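Local atomic coordinates of AT-less polyketide synthase (Streptomyces platensis subsp. rosaceus, PDB entry 4TKT), a protein that probably carries out ketosynthase chemistry, extending a growing polyketide chain by decarboxylative condensation in an AT-less type I synthase that makes isomigrastatin. Residues G136-E141 with L362-G367. Numbering follows the deposited sequence.
Sequences GAMYSE and LESAAG
E363 reaches across to M138 and Y139. Its CB sits against SE of M138, a selenomethionine, at 3.8 Å, and CG stays beside the same atom a little farther off. CG is anti to the carbonyl carbon (chi1 -81°) and the chain runs on extended, which carries the carboxylate past the selenium to the tyrosine ring. There CD lies in the ring plane, off the edge, 3.5 Å from Y139 CE2. OE1 comes to 3.3 Å from that same CE2, while OE2 accepts the hydrogen bond of Y139 OH at 2.7 Å. The hydroxyl arrives from above the carboxylate, 57° out of its plane. OE1 also has a weak hydrogen bond from N214 ND2 and a long, weak ion pair with K221 NZ, and K221 makes a cation-pi contact with the Y139 ring, gathering lysine, tyrosine and glutamate into one polar cluster. An alanine in place of E363 would probably leave the Y139 hydroxyl without this acceptor and remove the weak, long ion pair with K221. Next along the chain, S364 CB packs on M138 CG at 3.6 Å and on A137 CA at 3.7 Å, while its OG is hydrogen-bonded to V213 O on strand 208-214. A366 N bonds back to E363 O as the chain turns into helix 366-380. The contact thus joins the loop after strand 129-136 to the start of that helix, within a thiolase-like ketosynthase fold. Residues 362-367 directly follow the Asn-Ile-Gly-His motif that in related ketosynthases supplies a catalytic histidine, so this packing probably lies beside the active site.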
# COMPACT_ATOMS: atom_id res chain seq x y z
N GLY A 136 -1.88 1.37 10.89
CA GLY A 136 -3.02 0.67 11.45
C GLY A 136 -2.74 -0.82 11.57
O GLY A 136 -2.32 -1.46 10.60
N ALA A 137 -2.96 -1.36 12.76
CA ALA A 137 -2.79 -2.79 13.00
C ALA A 137 -3.63 -3.20 14.20
O ALA A 137 -3.92 -2.37 15.06
CB ALA A 137 -1.33 -3.14 13.21
N MSE A 138 -4.00 -4.48 14.29
CA MSE A 138 -4.86 -4.92 15.37
C MSE A 138 -4.42 -6.22 16.05
O MSE A 138 -4.91 -6.54 17.13
CB MSE A 138 -6.29 -5.08 14.87
CG MSE A 138 -6.48 -6.13 13.79
SE MSE A 138 -8.36 -6.37 13.28
CE MSE A 138 -9.05 -7.08 14.96
N TYR A 139 -3.50 -6.96 15.44
CA TYR A 139 -3.06 -8.23 16.01
C TYR A 139 -1.60 -8.20 16.46
O TYR A 139 -0.75 -7.65 15.78
CB TYR A 139 -3.24 -9.37 15.01
CG TYR A 139 -4.68 -9.72 14.72
CD1 TYR A 139 -5.48 -10.33 15.68
CD2 TYR A 139 -5.23 -9.46 13.47
CE1 TYR A 139 -6.79 -10.66 15.41
CE2 TYR A 139 -6.55 -9.79 13.19
CZ TYR A 139 -7.32 -10.39 14.17
OH TYR A 139 -8.63 -10.72 13.90
N SER A 140 -1.34 -8.81 17.61
CA SER A 140 0.02 -9.04 18.08
C SER A 140 0.22 -10.52 18.37
O SER A 140 0.39 -10.92 19.52
CB SER A 140 0.33 -8.22 19.33
OG SER A 140 0.38 -6.84 19.03
N GLU A 141 0.20 -11.33 17.31
CA GLU A 141 0.18 -12.78 17.46
C GLU A 141 1.55 -13.44 17.58
O GLU A 141 1.67 -14.48 18.22
CB GLU A 141 -0.56 -13.41 16.28
CG GLU A 141 -2.05 -13.13 16.27
CD GLU A 141 -2.76 -13.88 15.16
OE1 GLU A 141 -2.27 -13.84 14.01
OE2 GLU A 141 -3.79 -14.52 15.46
N LEU A 362 -8.85 -8.38 4.91
CA LEU A 362 -7.52 -8.04 5.40
C LEU A 362 -7.56 -7.33 6.75
O LEU A 362 -6.53 -6.92 7.27
CB LEU A 362 -6.78 -7.17 4.38
CG LEU A 362 -5.86 -7.92 3.40
CD1 LEU A 362 -6.63 -8.99 2.65
CD2 LEU A 362 -5.20 -6.95 2.44
N GLU A 363 -8.77 -7.19 7.30
CA GLU A 363 -8.96 -6.63 8.63
C GLU A 363 -8.30 -5.25 8.78
O GLU A 363 -8.71 -4.29 8.14
CB GLU A 363 -8.44 -7.61 9.68
CG GLU A 363 -9.44 -8.72 9.99
CD GLU A 363 -8.81 -9.99 10.52
OE1 GLU A 363 -7.67 -10.30 10.12
OE2 GLU A 363 -9.46 -10.68 11.32
N SER A 364 -7.27 -5.16 9.62
CA SER A 364 -6.64 -3.87 9.89
C SER A 364 -5.99 -3.25 8.64
O SER A 364 -5.67 -2.07 8.63
CB SER A 364 -5.59 -4.01 11.00
OG SER A 364 -4.65 -5.03 10.70
N ALA A 365 -5.82 -4.06 7.60
CA ALA A 365 -5.25 -3.58 6.34
C ALA A 365 -6.28 -3.56 5.21
O ALA A 365 -5.93 -3.32 4.06
CB ALA A 365 -4.06 -4.44 5.95
N ALA A 366 -7.54 -3.81 5.55
CA ALA A 366 -8.60 -3.90 4.54
C ALA A 366 -8.79 -2.57 3.82
O ALA A 366 -9.07 -2.54 2.62
CB ALA A 366 -9.90 -4.34 5.18
N GLY A 367 -8.64 -1.48 4.55
CA GLY A 367 -8.87 -0.16 3.99
C GLY A 367 -7.82 0.29 3.00
O GLY A 367 -8.13 0.99 2.04